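PDB 5E09: cellulase, which hydrolyses beta-1,4-glucosidic bonds in cellulose, with a family 5 glycoside hydrolase domain joined to further modules that probably bind carbohydrate. Local coordinates for residues 17-22 with 53-58; 63-68 with 106-111; 97-102 with 143-148; 221-226 with 265-270. All coordinates share one frame; numbering follows the deposited sequence.

Contact 1 of 4, residues 17-22 with 53-58; sequences MQPGWN and EGYKSI
The carbonyl of P19 faces two backbone N-H groups, of K56 and S57. K56 N donates to P19 O over 2.9 Å, almost in line with the carbonyl, whereas the bond from S57 N to the same oxygen is weak. The carbonyl of M17 is taken up by a side chain: S57 OG, turned between its own backbone N and carbonyl carbon (chi1 60°), donates to M17 O at 2.8 Å. S57 also accepts, its carbonyl O receiving W21 N at 3.0 Å. Polar ends that point elsewhere are answered there. K56 NZ pairs with D16, W21 NE1 binds D311, and the amide of Q18 reaches H307 N and V305 O.

Apolar packing lies beside this network. The CB of W21 sits over one face of the Y55 ring, 4.0 Å from its centroid, and the indole turns an edge toward that face with the planes 54° apart. P19, which follows a cis peptide bond, lays its CG 3.8 Å from Y55 CD1, while W21 CE3 runs alongside I58 CG1 at 4.0 Å. W21 and I58 form a parallel bridge between the first two strands of the TIM barrel, and helix 44-52, which touches W21, Y55 and I58, completes the beta-alpha-beta crossover that gives this fold its repeating unit.

Contact 2 of 4, residues 63-68 with 106-111; sequences TWENQM and SWLWIY
E65 lays the aliphatic part of its side chain against the pyrrole end of the W109 indole, its CB 3.4 Å from W109 NE1 and its CG 3.6 Å from W109 CD1. With CG anti to the backbone N (chi1 179°), the glutamate chain slides past the tryptophan in the opposite direction, and its carboxylate plane stands 61° from the ring. E65 OE1 lies 3.4 Å from L108 CB. The indole N-H is spent elsewhere: W109 NE1 donates to D105 OD1, and the second oxygen of D105 accepts from W64 N, tying both segments to one aspartate.

Residues 63-68 lie in the loop after strand 57-60, and residues 106-111 lie on the short helix 105-110 that soon follows strand 97-100. The contact thus joins excursions beyond the C-terminal ends of two adjacent strands of the TIM barrel, the end that carries the active site in enzymes of this fold.

On the N-H side of the benzo ring, the selenium of selenomethionine M68 approaches W109 CZ2 at 4.1 Å. This Met-aromatic contact is oblique, the selenium 5.0 Å from the centroid of the six-membered ring and 45° off its normal. On the other flank T63 and L108 cross at about a right angle and meet methyl to methyl, CG2 to CD1 at 3.4 Å, while T63 OG1 is engaged by D28 O and H104 N.

Contact 3 of 4, residues 97-102 with 143-148; sequences YVMLNL and MFESVN
N101 (chi1 72°) and E145 (chi1 55°) both hold CG between their own backbone N and carbonyl carbon, setting the side chains side by side, pointing the same way. They stand opposite each other near the C-terminal ends of the TIM barrel's third and fourth strands, parallel neighbours with axes 29° apart. N101 CB is tight against E145 CG at 3.2 Å, and N101 ND2 gives a weak hydrogen bond to E145 OE2, while N101 OD1 accepts from V62 N. The stronger partner of E145 OE2 is R59, in a salt bridge. Crossing at about a right angle, the selenium of selenomethionine M99 comes tightly to 3.1 Å from E145 OE2. An alanine at E145 would probably leave R59 without its acidic mate and open a gap beside that selenium.

Deeper, M99 CB packs on M143 CG, and the terminal methyl of selenomethionine M143 reaches Y97 CB at 3.8 Å. The strands are laced by three backbone bonds of 2.9 Å, M143 N to V98 O, L100 N to M143 O and E145 N to L100 O; beyond them N148 N donates to L102 O. S146 O accepts from W128 NE1, with L102 CD1 tight against it at 3.1 Å.

Contact 4 of 4, residues 221-226 with 265-270; sequences ATVHYY and IPVVLG
T222 and V268 face each other across the sixth and seventh strands of the TIM barrel, parallel neighbours whose axes differ by 35°, and here the contact is tight. With OG1 anti to the backbone N (chi1 -178°), T222 donates its hydroxyl to V268 O at 2.8 Å, while V223 N reaches that oxygen at 3.0 Å from the opposite face of the carbonyl plane. Two donors therefore grip one buried acceptor. A valine in place of T222 would probably leave V268 O with a single donor from this strand and loosen the hold on its carbonyl.

G270 belongs to the same close-set end, its N donating to V223 O over 2.9 Å. A side chain here would run into T222 OG1 and crowd H224 NE2, so the bare CA lets the imidazole of H224 lie obliquely beside it, CD2 3.8 Å from G270 C, with ND1 bound to E149. L269, the centre of an inverse gamma turn, brings its CD1 to 3.7 Å from Y225 CB and to 3.3 Å from V223 O.

Toward the start of both strands the packing is looser. A221 CB stands 4.1 Å from I265 CG2, with I265 partly exposed. On the face shared by A221 and V223, V223 CG2 and V267 CG1 make a loose apolar contact at 4.2 Å. A221 and I265 lean on M211 of helix 201-214, and V267 on F260 of helix 243-261. The backbone still holds this end, A221 N donating to P266 O and V268 N to A221 O at 172°.

In the fold
Contacts 1, 3 and 4 each join neighbouring strands of one closed eight-stranded parallel barrel, pairing strands one and two, three and four, and six and seven; their centres lie 12 to 15 Å apart. Strands 57-60 and 97-100 adjoin, linking contacts 1 and 3 through backbone bonds of I58, while N22 ND2 binds G270 O between contacts 1 and 4. Contact 2 joins a loop and the short helix 105-110 at the barrel's C-terminal end, where enzymes of this fold carry their active site; its centre is about 26 Å from that of contact 1, but it touches contact 3 through W64 and N101. Contacts 2 and 3 alternate along the chain; the others follow in series.

Contact 1 of 4, residues 17-22 with 53-58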
# COMPACT_ATOMS: atom_id res chain seq x y z
N MSE A 17 -10.19 -6.47 -16.52
CA MSE A 17 -10.21 -5.45 -15.52
C MSE A 17 -8.85 -4.91 -15.19
O MSE A 17 -8.82 -3.91 -14.54
CB MSE A 17 -10.80 -5.99 -14.23
CG MSE A 17 -12.26 -6.39 -14.25
SE MSE A 17 -12.70 -7.38 -12.61
CE MSE A 17 -12.87 -5.87 -11.41
N GLN A 18 -7.76 -5.55 -15.61
CA GLN A 18 -6.39 -5.16 -15.30
C GLN A 18 -6.03 -3.83 -15.98
O GLN A 18 -6.17 -3.71 -17.20
CB GLN A 18 -5.44 -6.27 -15.74
CG GLN A 18 -4.03 -6.19 -15.19
CD GLN A 18 -3.94 -6.57 -13.72
OE1 GLN A 18 -4.65 -6.02 -12.87
NE2 GLN A 18 -3.08 -7.54 -13.42
N PRO A 19 -5.58 -2.83 -15.21
CA PRO A 19 -5.49 -2.76 -13.75
C PRO A 19 -6.65 -1.97 -13.13
O PRO A 19 -7.41 -1.32 -13.86
CB PRO A 19 -4.18 -2.02 -13.53
CG PRO A 19 -4.16 -1.03 -14.66
CD PRO A 19 -4.84 -1.72 -15.84
N GLY A 20 -6.77 -2.02 -11.81
CA GLY A 20 -7.88 -1.37 -11.13
C GLY A 20 -7.45 -0.40 -10.05
O GLY A 20 -6.31 -0.42 -9.58
N TRP A 21 -8.38 0.46 -9.65
CA TRP A 21 -8.08 1.54 -8.72
C TRP A 21 -9.18 1.66 -7.67
O TRP A 21 -10.37 1.61 -8.01
CB TRP A 21 -7.91 2.84 -9.50
CG TRP A 21 -7.55 4.05 -8.68
CD1 TRP A 21 -6.29 4.42 -8.28
CD2 TRP A 21 -8.43 5.06 -8.18
NE1 TRP A 21 -6.35 5.58 -7.56
CE2 TRP A 21 -7.66 6.00 -7.48
CE3 TRP A 21 -9.81 5.26 -8.25
CZ2 TRP A 21 -8.20 7.12 -6.86
CZ3 TRP A 21 -10.36 6.37 -7.63
CH2 TRP A 21 -9.56 7.28 -6.95
N ASN A 22 -8.79 1.81 -6.41
CA ASN A 22 -9.75 1.96 -5.32
C ASN A 22 -10.07 3.42 -5.02
O ASN A 22 -9.17 4.22 -4.78
CB ASN A 22 -9.23 1.31 -4.03
CG ASN A 22 -9.50 -0.17 -3.98
OD1 ASN A 22 -10.56 -0.60 -3.53
ND2 ASN A 22 -8.54 -0.97 -4.41
N GLU A 53 -5.74 7.58 -17.17
CA GLU A 53 -4.43 7.14 -16.71
C GLU A 53 -4.17 5.67 -17.06
O GLU A 53 -3.09 5.14 -16.78
CB GLU A 53 -4.29 7.36 -15.21
CG GLU A 53 -4.29 8.83 -14.79
CD GLU A 53 -3.12 9.61 -15.38
OE1 GLU A 53 -1.97 9.13 -15.30
OE2 GLU A 53 -3.36 10.71 -15.92
N GLY A 54 -5.16 5.02 -17.67
CA GLY A 54 -4.99 3.67 -18.15
C GLY A 54 -5.64 2.60 -17.29
O GLY A 54 -5.56 1.41 -17.61
N TYR A 55 -6.28 3.02 -16.20
CA TYR A 55 -6.99 2.09 -15.33
C TYR A 55 -8.27 1.62 -16.01
O TYR A 55 -9.01 2.43 -16.56
CB TYR A 55 -7.30 2.73 -13.97
CG TYR A 55 -6.09 2.77 -13.07
CD1 TYR A 55 -5.67 1.63 -12.40
CD2 TYR A 55 -5.35 3.94 -12.91
CE1 TYR A 55 -4.56 1.65 -11.59
CE2 TYR A 55 -4.23 3.97 -12.10
CZ TYR A 55 -3.84 2.82 -11.44
OH TYR A 55 -2.73 2.84 -10.62
N LYS A 56 -8.53 0.32 -15.96
CA LYS A 56 -9.68 -0.24 -16.66
C LYS A 56 -10.79 -0.72 -15.72
O LYS A 56 -11.81 -1.25 -16.17
CB LYS A 56 -9.24 -1.39 -17.57
CG LYS A 56 -8.38 -0.94 -18.73
CD LYS A 56 -8.68 -1.73 -19.98
CE LYS A 56 -8.58 -3.21 -19.73
NZ LYS A 56 -8.94 -3.97 -20.95
N SER A 57 -10.61 -0.53 -14.42
CA SER A 57 -11.66 -0.85 -13.47
C SER A 57 -11.50 -0.09 -12.18
O SER A 57 -10.39 0.31 -11.81
CB SER A 57 -11.71 -2.36 -13.19
OG SER A 57 -10.49 -2.82 -12.64
N ILE A 58 -12.61 0.14 -11.50
CA ILE A 58 -12.58 0.92 -10.28
C ILE A 58 -13.38 0.20 -9.19
O ILE A 58 -14.47 -0.31 -9.44
CB ILE A 58 -13.13 2.35 -10.52
CG1 ILE A 58 -13.11 3.16 -9.22
CG2 ILE A 58 -14.52 2.30 -11.11
CD1 ILE A 58 -13.66 4.56 -9.39

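Contact 2 of 4, residues 63-68 with 106-111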
# COMPACT_ATOMS: atom_id res chain seq x y z
N THR A 63 -19.29 2.30 2.95
CA THR A 63 -19.76 1.98 4.29
C THR A 63 -21.19 2.51 4.42
O THR A 63 -21.44 3.69 4.17
CB THR A 63 -18.86 2.59 5.38
OG1 THR A 63 -17.55 2.03 5.27
CG2 THR A 63 -19.41 2.29 6.76
N TRP A 64 -22.11 1.63 4.80
CA TRP A 64 -23.54 1.94 4.72
C TRP A 64 -24.20 2.28 6.06
O TRP A 64 -25.24 2.93 6.07
CB TRP A 64 -24.29 0.75 4.11
CG TRP A 64 -23.84 0.41 2.73
CD1 TRP A 64 -22.93 -0.54 2.38
CD2 TRP A 64 -24.28 1.01 1.51
NE1 TRP A 64 -22.78 -0.57 1.02
CE2 TRP A 64 -23.60 0.37 0.46
CE3 TRP A 64 -25.19 2.03 1.20
CZ2 TRP A 64 -23.79 0.73 -0.88
CZ3 TRP A 64 -25.38 2.38 -0.12
CH2 TRP A 64 -24.68 1.73 -1.14
N GLU A 65 -23.60 1.83 7.16
CA GLU A 65 -24.26 1.87 8.48
C GLU A 65 -24.87 3.21 8.86
O GLU A 65 -26.00 3.27 9.36
CB GLU A 65 -23.27 1.47 9.58
CG GLU A 65 -23.90 1.51 10.96
CD GLU A 65 -22.92 1.93 12.04
OE1 GLU A 65 -22.01 1.13 12.35
OE2 GLU A 65 -23.05 3.05 12.56
N ASN A 66 -24.14 4.29 8.62
CA ASN A 66 -24.60 5.63 8.99
C ASN A 66 -25.58 6.24 7.97
O ASN A 66 -25.95 7.40 8.08
CB ASN A 66 -23.40 6.56 9.19
CG ASN A 66 -22.64 6.25 10.46
OD1 ASN A 66 -23.23 5.85 11.47
ND2 ASN A 66 -21.33 6.42 10.43
N GLN A 67 -26.00 5.45 6.99
CA GLN A 67 -26.94 5.93 6.00
C GLN A 67 -28.20 5.07 5.98
O GLN A 67 -29.00 5.12 5.04
CB GLN A 67 -26.29 5.96 4.61
CG GLN A 67 -25.02 6.80 4.52
CD GLN A 67 -25.28 8.30 4.62
OE1 GLN A 67 -26.42 8.76 4.51
NE2 GLN A 67 -24.22 9.07 4.84
N MSE A 68 -28.37 4.27 7.03
CA MSE A 68 -29.47 3.31 7.09
C MSE A 68 -30.56 3.73 8.06
O MSE A 68 -30.28 4.19 9.17
CB MSE A 68 -28.95 1.93 7.48
CG MSE A 68 -28.00 1.32 6.47
SE MSE A 68 -27.31 -0.38 7.10
CE MSE A 68 -28.85 -1.48 6.69
N SER A 106 -18.30 -4.27 7.99
CA SER A 106 -17.72 -5.52 8.46
C SER A 106 -17.34 -5.50 9.94
O SER A 106 -17.68 -6.42 10.67
CB SER A 106 -16.49 -5.86 7.62
OG SER A 106 -15.50 -4.86 7.75
N TRP A 107 -16.63 -4.46 10.38
CA TRP A 107 -16.19 -4.40 11.77
C TRP A 107 -17.09 -3.50 12.61
O TRP A 107 -17.02 -3.52 13.84
CB TRP A 107 -14.72 -3.94 11.87
CG TRP A 107 -14.46 -2.55 11.36
CD1 TRP A 107 -14.13 -2.19 10.09
CD2 TRP A 107 -14.51 -1.33 12.12
NE1 TRP A 107 -13.97 -0.83 10.00
CE2 TRP A 107 -14.20 -0.28 11.23
CE3 TRP A 107 -14.79 -1.03 13.46
CZ2 TRP A 107 -14.16 1.06 11.64
CZ3 TRP A 107 -14.74 0.30 13.86
CH2 TRP A 107 -14.43 1.33 12.95
N LEU A 108 -17.90 -2.70 11.91
CA LEU A 108 -18.89 -1.81 12.52
C LEU A 108 -20.11 -2.52 13.14
O LEU A 108 -20.57 -2.16 14.22
CB LEU A 108 -19.36 -0.77 11.49
CG LEU A 108 -18.29 0.15 10.91
CD1 LEU A 108 -18.88 1.07 9.86
CD2 LEU A 108 -17.62 0.96 12.02
N TRP A 109 -20.70 -3.45 12.36
CA TRP A 109 -21.88 -4.22 12.78
C TRP A 109 -22.09 -5.66 12.21
O TRP A 109 -23.08 -6.31 12.55
CB TRP A 109 -23.15 -3.40 12.55
CG TRP A 109 -23.38 -3.02 11.12
CD1 TRP A 109 -22.93 -1.90 10.49
CD2 TRP A 109 -24.10 -3.77 10.14
NE1 TRP A 109 -23.33 -1.90 9.17
CE2 TRP A 109 -24.05 -3.04 8.93
CE3 TRP A 109 -24.79 -4.99 10.16
CZ2 TRP A 109 -24.66 -3.49 7.76
CZ3 TRP A 109 -25.40 -5.43 9.00
CH2 TRP A 109 -25.33 -4.68 7.82
N ILE A 110 -21.18 -6.14 11.37
CA ILE A 110 -21.27 -7.48 10.78
C ILE A 110 -20.49 -8.43 11.70
O ILE A 110 -20.86 -9.58 11.92
CB ILE A 110 -20.66 -7.53 9.37
CG1 ILE A 110 -21.36 -6.52 8.45
CG2 ILE A 110 -20.75 -8.93 8.79
CD1 ILE A 110 -20.82 -6.50 7.04
N TYR A 111 -19.41 -7.88 12.23
CA TYR A 111 -18.47 -8.50 13.16
C TYR A 111 -19.13 -9.24 14.34
O TYR A 111 -18.56 -10.18 14.89
CB TYR A 111 -17.54 -7.39 13.67
CG TYR A 111 -16.56 -7.72 14.77
CD1 TYR A 111 -15.29 -8.20 14.46
CD2 TYR A 111 -16.87 -7.47 16.10
CE1 TYR A 111 -14.37 -8.48 15.46
CE2 TYR A 111 -15.95 -7.74 17.10
CZ TYR A 111 -14.71 -8.24 16.77
OH TYR A 111 -13.79 -8.51 17.76

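Contact 3 of 4, residues 97-102 with 143-148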
# COMPACT_ATOMS: atom_id res chain seq x y z
N TYR A 97 -14.92 -1.16 -15.59
CA TYR A 97 -15.59 -2.14 -14.74
C TYR A 97 -15.68 -1.54 -13.35
O TYR A 97 -14.79 -0.80 -12.94
CB TYR A 97 -14.84 -3.47 -14.70
CG TYR A 97 -14.80 -4.24 -15.99
CD1 TYR A 97 -13.84 -3.97 -16.96
CD2 TYR A 97 -15.70 -5.28 -16.23
CE1 TYR A 97 -13.78 -4.70 -18.14
CE2 TYR A 97 -15.65 -6.01 -17.41
CZ TYR A 97 -14.69 -5.71 -18.36
OH TYR A 97 -14.64 -6.44 -19.53
N VAL A 98 -16.76 -1.85 -12.63
CA VAL A 98 -16.96 -1.32 -11.27
C VAL A 98 -17.24 -2.45 -10.27
O VAL A 98 -17.99 -3.37 -10.57
CB VAL A 98 -18.14 -0.32 -11.23
CG1 VAL A 98 -18.33 0.23 -9.82
CG2 VAL A 98 -17.89 0.81 -12.22
N MSE A 99 -16.60 -2.38 -9.10
CA MSE A 99 -16.89 -3.30 -8.01
C MSE A 99 -17.50 -2.53 -6.84
O MSE A 99 -16.92 -1.53 -6.39
CB MSE A 99 -15.62 -4.05 -7.55
CG MSE A 99 -15.87 -5.00 -6.37
SE MSE A 99 -14.31 -5.98 -5.70
CE MSE A 99 -13.52 -6.47 -7.43
N LEU A 100 -18.66 -2.97 -6.37
CA LEU A 100 -19.36 -2.31 -5.27
C LEU A 100 -19.53 -3.24 -4.07
O LEU A 100 -19.82 -4.43 -4.24
CB LEU A 100 -20.73 -1.81 -5.73
CG LEU A 100 -21.61 -1.13 -4.69
CD1 LEU A 100 -21.01 0.21 -4.31
CD2 LEU A 100 -23.04 -0.96 -5.19
N ASN A 101 -19.34 -2.73 -2.85
CA ASN A 101 -19.42 -3.59 -1.66
C ASN A 101 -20.15 -3.01 -0.45
O ASN A 101 -20.75 -1.94 -0.52
CB ASN A 101 -18.01 -4.01 -1.22
CG ASN A 101 -17.19 -2.89 -0.59
OD1 ASN A 101 -17.71 -1.84 -0.18
ND2 ASN A 101 -15.89 -3.12 -0.48
N LEU A 102 -19.91 -3.69 0.67
CA LEU A 102 -20.29 -3.29 2.01
C LEU A 102 -18.83 -3.19 2.49
O LEU A 102 -18.07 -4.13 2.28
CB LEU A 102 -21.02 -4.42 2.73
CG LEU A 102 -22.32 -4.91 2.09
CD1 LEU A 102 -22.90 -6.08 2.86
CD2 LEU A 102 -23.33 -3.77 1.99
N MSE A 143 -20.12 -5.27 -10.77
CA MSE A 143 -20.09 -6.50 -9.99
C MSE A 143 -20.20 -6.18 -8.50
O MSE A 143 -19.85 -5.08 -8.05
CB MSE A 143 -18.80 -7.27 -10.27
CG MSE A 143 -17.55 -6.64 -9.64
SE MSE A 143 -15.91 -7.22 -10.51
CE MSE A 143 -15.91 -5.95 -11.99
N PHE A 144 -20.70 -7.15 -7.73
CA PHE A 144 -20.90 -6.98 -6.29
C PHE A 144 -19.93 -7.84 -5.50
O PHE A 144 -19.74 -9.01 -5.84
CB PHE A 144 -22.33 -7.37 -5.90
CG PHE A 144 -23.40 -6.55 -6.54
CD1 PHE A 144 -23.16 -5.26 -6.98
CD2 PHE A 144 -24.68 -7.07 -6.70
CE1 PHE A 144 -24.17 -4.50 -7.56
CE2 PHE A 144 -25.69 -6.31 -7.28
CZ PHE A 144 -25.43 -5.03 -7.71
N GLU A 145 -19.31 -7.29 -4.46
CA GLU A 145 -18.61 -8.15 -3.50
C GLU A 145 -19.29 -8.08 -2.14
O GLU A 145 -19.67 -7.00 -1.66
CB GLU A 145 -17.11 -7.81 -3.37
CG GLU A 145 -16.80 -6.39 -3.04
CD GLU A 145 -15.38 -6.17 -2.52
OE1 GLU A 145 -14.81 -7.07 -1.86
OE2 GLU A 145 -14.83 -5.08 -2.78
N SER A 146 -19.43 -9.25 -1.52
CA SER A 146 -20.31 -9.44 -0.37
C SER A 146 -20.00 -8.54 0.82
O SER A 146 -20.90 -7.89 1.35
CB SER A 146 -20.25 -10.90 0.08
OG SER A 146 -18.93 -11.23 0.46
N VAL A 147 -18.74 -8.52 1.23
CA VAL A 147 -18.32 -7.77 2.41
C VAL A 147 -16.80 -7.59 2.40
O VAL A 147 -16.07 -8.51 2.04
CB VAL A 147 -18.76 -8.49 3.71
CG1 VAL A 147 -18.47 -9.99 3.62
CG2 VAL A 147 -18.08 -7.88 4.94
N ASN A 148 -16.33 -6.41 2.77
CA ASN A 148 -14.90 -6.17 2.82
C ASN A 148 -14.28 -6.76 4.07
O ASN A 148 -14.79 -6.56 5.16
CB ASN A 148 -14.59 -4.68 2.76
CG ASN A 148 -13.10 -4.40 2.79
OD1 ASN A 148 -12.40 -4.66 1.81
ND2 ASN A 148 -12.61 -3.89 3.91

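Contact 4 of 4, residues 221-226 with 265-270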
# COMPACT_ATOMS: atom_id res chain seq x y z
N ALA A 221 -12.94 -14.90 -6.82
CA ALA A 221 -12.32 -14.88 -5.50
C ALA A 221 -11.58 -13.56 -5.31
O ALA A 221 -11.00 -13.04 -6.25
CB ALA A 221 -11.37 -16.06 -5.34
N THR A 222 -11.61 -13.01 -4.10
CA THR A 222 -10.81 -11.82 -3.85
C THR A 222 -9.97 -11.91 -2.59
O THR A 222 -10.41 -12.42 -1.56
CB THR A 222 -11.67 -10.55 -3.77
OG1 THR A 222 -10.81 -9.42 -3.57
CG2 THR A 222 -12.68 -10.62 -2.63
N VAL A 223 -8.75 -11.39 -2.69
CA VAL A 223 -7.89 -11.30 -1.51
C VAL A 223 -7.21 -9.94 -1.49
O VAL A 223 -7.26 -9.19 -2.47
CB VAL A 223 -6.83 -12.42 -1.47
CG1 VAL A 223 -7.48 -13.76 -1.16
CG2 VAL A 223 -6.05 -12.49 -2.77
N HIS A 224 -6.60 -9.62 -0.35
CA HIS A 224 -5.89 -8.36 -0.17
C HIS A 224 -4.44 -8.64 0.19
O HIS A 224 -4.14 -9.69 0.75
CB HIS A 224 -6.55 -7.50 0.91
CG HIS A 224 -7.90 -6.97 0.54
ND1 HIS A 224 -8.68 -6.25 1.42
CD2 HIS A 224 -8.60 -7.06 -0.61
CE1 HIS A 224 -9.81 -5.92 0.82
NE2 HIS A 224 -9.79 -6.40 -0.41
N TYR A 225 -3.55 -7.70 -0.12
CA TYR A 225 -2.14 -7.89 0.18
C TYR A 225 -1.42 -6.56 0.39
O TYR A 225 -1.51 -5.66 -0.43
CB TYR A 225 -1.45 -8.68 -0.94
CG TYR A 225 -0.05 -9.09 -0.59
CD1 TYR A 225 0.18 -10.15 0.27
CD2 TYR A 225 1.05 -8.41 -1.10
CE1 TYR A 225 1.45 -10.54 0.61
CE2 TYR A 225 2.33 -8.79 -0.77
CZ TYR A 225 2.53 -9.85 0.08
OH TYR A 225 3.80 -10.24 0.42
N TYR A 226 -0.69 -6.45 1.49
CA TYR A 226 -0.06 -5.19 1.85
C TYR A 226 1.41 -5.36 2.19
O TYR A 226 2.02 -4.49 2.80
CB TYR A 226 -0.80 -4.55 3.03
CG TYR A 226 -2.06 -3.86 2.60
CD1 TYR A 226 -2.04 -2.54 2.14
CD2 TYR A 226 -3.29 -4.52 2.62
CE1 TYR A 226 -3.19 -1.90 1.73
CE2 TYR A 226 -4.45 -3.89 2.21
CZ TYR A 226 -4.40 -2.58 1.76
OH TYR A 226 -5.55 -1.94 1.35
N ILE A 265 -11.30 -20.71 -11.26
CA ILE A 265 -11.61 -19.46 -10.55
C ILE A 265 -10.63 -18.30 -10.64
O ILE A 265 -9.49 -18.40 -10.19
CB ILE A 265 -11.82 -19.82 -9.07
CG1 ILE A 265 -12.67 -21.09 -8.95
CG2 ILE A 265 -12.44 -18.66 -8.31
CD1 ILE A 265 -12.93 -21.53 -7.54
N PRO A 266 -11.08 -17.18 -11.21
CA PRO A 266 -10.25 -15.98 -11.37
C PRO A 266 -10.12 -15.22 -10.05
O PRO A 266 -11.06 -15.21 -9.25
CB PRO A 266 -11.02 -15.17 -12.41
CG PRO A 266 -12.44 -15.53 -12.16
CD PRO A 266 -12.44 -16.98 -11.75
N VAL A 267 -8.98 -14.58 -9.85
CA VAL A 267 -8.70 -13.88 -8.60
C VAL A 267 -8.55 -12.38 -8.82
O VAL A 267 -7.91 -11.93 -9.77
CB VAL A 267 -7.42 -14.43 -7.94
CG1 VAL A 267 -7.11 -13.68 -6.64
CG2 VAL A 267 -7.56 -15.93 -7.67
N VAL A 268 -9.17 -11.60 -7.93
CA VAL A 268 -8.94 -10.17 -7.84
C VAL A 268 -8.24 -9.82 -6.52
O VAL A 268 -8.76 -10.07 -5.42
CB VAL A 268 -10.25 -9.37 -7.95
CG1 VAL A 268 -9.98 -7.89 -7.67
CG2 VAL A 268 -10.88 -9.54 -9.33
N LEU A 269 -7.04 -9.28 -6.66
CA LEU A 269 -6.35 -8.64 -5.54
C LEU A 269 -7.04 -7.30 -5.30
O LEU A 269 -6.60 -6.27 -5.81
CB LEU A 269 -4.86 -8.47 -5.85
CG LEU A 269 -3.99 -7.93 -4.72
CD1 LEU A 269 -4.13 -8.81 -3.49
CD2 LEU A 269 -2.54 -7.87 -5.16
N GLY A 270 -8.13 -7.32 -4.54
CA GLY A 270 -9.00 -6.16 -4.43
C GLY A 270 -8.38 -4.93 -3.80
O GLY A 270 -8.84 -3.81 -4.03